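Local coordinates for protein lipase, class 3 (Penicillium roqueforti FM164, PDB 6L7N) that probably hydrolyses ester bonds of lipids such as triacylglycerols, as a fungal class 3 lipase of the alpha/beta hydrolase fold, at residues Ala184-Ile187 against Thr188-Asn192. Residues are numbered along the deposited sequence; the frame is centred on the assembly and turned at random.
Sequences AKHI and TAQGN
Thr188 closes back on Ala184 through two hydrogen bonds at the C-terminal end of helix 181-190, the helix that leads into the sheet strand 193-198. Its backbone N lies 2.8 Å from Ala184 O with a fairly straight N-H...O angle of 162°, and its hydroxyl OG1 donates to that same O, also at 2.8 Å. The two donors come from opposite faces of the carbonyl plane, OG1 standing well above it, 37° out. With chi1 at -64°, OG1 sits beside its own backbone N, which brings it back over the preceding turn; it also accepts from Ser217 N, so the hydroxyl links the helix to a neighbouring loop.

Among backbone bonds, Ala189 N to Lys185 O (3.0 Å) continues the helical pattern, whereas Gln190 N makes only weak, bent bonds to His186 O and Ile187 O. It is thus shared between the i-4 and i-3 carbonyls as the helix ends, and Gly191, with positive phi, then leaves the helical backbone.

In the side-chain layer, Gln190, extended beyond CG, reaches outward and back across the preceding turn, its CG 3.4 Å from His186 O. Its OE1 approaches Ile187 CA at 3.6 Å and accepts from Arg161 NH1 of helix 148-161, while its NE2 bonds weakly to Ala158 O. A leucine here would probably leave Arg161 without this acceptor and Ala158 O without its weak donor. Chemically, the weakened backbone pairing of the last turn is accompanied by polar side-chain ties to a loop and an adjacent helix.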
ATOM      1  N   ALA A 184      -9.227   9.271  -8.368  1.00  4.17           N
ATOM      2  CA  ALA A 184      -9.798   8.007  -7.916  1.00  5.21           C
ATOM      3  C   ALA A 184     -10.496   7.267  -9.055  1.00  8.25           C
ATOM      4  O   ALA A 184     -10.343   6.046  -9.198  1.00  7.55           O
ATOM      5  CB  ALA A 184     -10.763   8.253  -6.750  1.00  5.24           C
ATOM      6  N   LYS A 185     -11.230   7.992  -9.906  1.00  5.09           N
ATOM      7  CA  LYS A 185     -11.910   7.351 -11.030  1.00  7.04           C
ATOM      8  C   LYS A 185     -10.910   6.782 -12.033  1.00  6.39           C
ATOM      9  O   LYS A 185     -11.093   5.674 -12.555  1.00  6.65           O
ATOM     10  CB  LYS A 185     -12.833   8.363 -11.702  1.00  6.46           C
ATOM     11  CG  LYS A 185     -13.672   7.850 -12.842  1.00  6.73           C
ATOM     12  CD  LYS A 185     -14.573   8.986 -13.333  1.00 12.35           C
ATOM     13  CE  LYS A 185     -15.029   8.794 -14.767  1.00 19.02           C
ATOM     14  NZ  LYS A 185     -16.188   7.862 -14.869  1.00 19.44           N
ATOM     15  N   HIS A 186      -9.829   7.515 -12.292  1.00  4.72           N
ATOM     16  CA  HIS A 186      -8.812   7.057 -13.241  1.00  7.36           C
ATOM     17  C   HIS A 186      -8.092   5.808 -12.728  1.00  7.26           C
ATOM     18  O   HIS A 186      -7.938   4.804 -13.449  1.00  5.28           O
ATOM     19  CB  HIS A 186      -7.827   8.203 -13.486  1.00  7.06           C
ATOM     20  CG  HIS A 186      -6.670   7.845 -14.372  1.00 11.09           C
ATOM     21  ND1 HIS A 186      -6.768   7.811 -15.747  1.00 16.40           N
ATOM     22  CD2 HIS A 186      -5.391   7.509 -14.079  1.00 14.95           C
ATOM     23  CE1 HIS A 186      -5.601   7.467 -16.264  1.00 13.36           C
ATOM     24  NE2 HIS A 186      -4.744   7.283 -15.272  1.00 21.82           N
ATOM     25  N   ILE A 187      -7.673   5.838 -11.466  1.00  6.82           N
ATOM     26  CA  ILE A 187      -7.023   4.663 -10.883  1.00  4.91           C
ATOM     27  C   ILE A 187      -7.990   3.483 -10.839  1.00  6.63           C
ATOM     28  O   ILE A 187      -7.636   2.353 -11.190  1.00  4.47           O
ATOM     29  CB  ILE A 187      -6.486   4.977  -9.478  1.00  8.19           C
ATOM     30  CG1 ILE A 187      -5.539   6.188  -9.488  1.00  7.94           C
ATOM     31  CG2 ILE A 187      -5.810   3.716  -8.894  1.00  5.12           C
ATOM     32  CD1 ILE A 187      -5.095   6.625  -8.104  1.00  9.98           C
ATOM     33  N   THR A 188      -9.226   3.721 -10.398  1.00  5.37           N
ATOM     34  CA  THR A 188     -10.200   2.634 -10.354  1.00  6.34           C
ATOM     35  C   THR A 188     -10.355   1.985 -11.723  1.00  6.24           C
ATOM     36  O   THR A 188     -10.442   0.754 -11.823  1.00  6.69           O
ATOM     37  CB  THR A 188     -11.557   3.145  -9.866  1.00  6.91           C
ATOM     38  OG1 THR A 188     -11.439   3.608  -8.514  1.00  6.46           O
ATOM     39  CG2 THR A 188     -12.570   2.024  -9.903  1.00  7.47           C
ATOM     40  N   ALA A 189     -10.371   2.799 -12.791  1.00  4.64           N
ATOM     41  CA  ALA A 189     -10.538   2.259 -14.138  1.00  9.85           C
ATOM     42  C   ALA A 189      -9.304   1.535 -14.636  1.00  7.63           C
ATOM     43  O   ALA A 189      -9.419   0.747 -15.578  1.00  5.50           O
ATOM     44  CB  ALA A 189     -10.890   3.356 -15.138  1.00  5.71           C
ATOM     45  N   GLN A 190      -8.123   1.799 -14.055  1.00  8.01           N
ATOM     46  CA  GLN A 190      -6.958   1.006 -14.444  1.00  8.69           C
ATOM     47  C   GLN A 190      -7.074  -0.459 -14.044  1.00  9.78           C
ATOM     48  O   GLN A 190      -6.364  -1.303 -14.610  1.00  9.78           O
ATOM     49  CB  GLN A 190      -5.691   1.577 -13.814  1.00  6.19           C
ATOM     50  CG  GLN A 190      -5.299   2.915 -14.390  1.00 12.03           C
ATOM     51  CD  GLN A 190      -4.131   3.503 -13.661  1.00  6.97           C
ATOM     52  OE1 GLN A 190      -4.027   3.367 -12.450  1.00  5.41           O
ATOM     53  NE2 GLN A 190      -3.227   4.141 -14.397  1.00  8.87           N
ATOM     54  N   GLY A 191      -7.896  -0.770 -13.050  1.00  6.57           N
ATOM     55  CA  GLY A 191      -8.051  -2.137 -12.586  1.00  7.11           C
ATOM     56  C   GLY A 191      -6.858  -2.627 -11.780  1.00  7.97           C
ATOM     57  O   GLY A 191      -5.893  -1.903 -11.512  1.00  6.89           O
ATOM     58  N   ASN A 192      -6.957  -3.895 -11.366  1.00  6.89           N
ATOM     59  CA  ASN A 192      -5.911  -4.563 -10.579  1.00 10.32           C
ATOM     60  C   ASN A 192      -5.614  -3.826  -9.270  1.00 10.12           C
ATOM     61  O   ASN A 192      -4.462  -3.753  -8.833  1.00  8.51           O
ATOM     62  CB  ASN A 192      -4.632  -4.731 -11.401  1.00  9.05           C
ATOM     63  CG  ASN A 192      -4.797  -5.722 -12.550  1.00 13.37           C
ATOM     64  OD1 ASN A 192      -5.312  -6.825 -12.368  1.00 15.90           O
ATOM     65  ND2 ASN A 192      -4.368  -5.325 -13.732  1.00 16.05           N
TER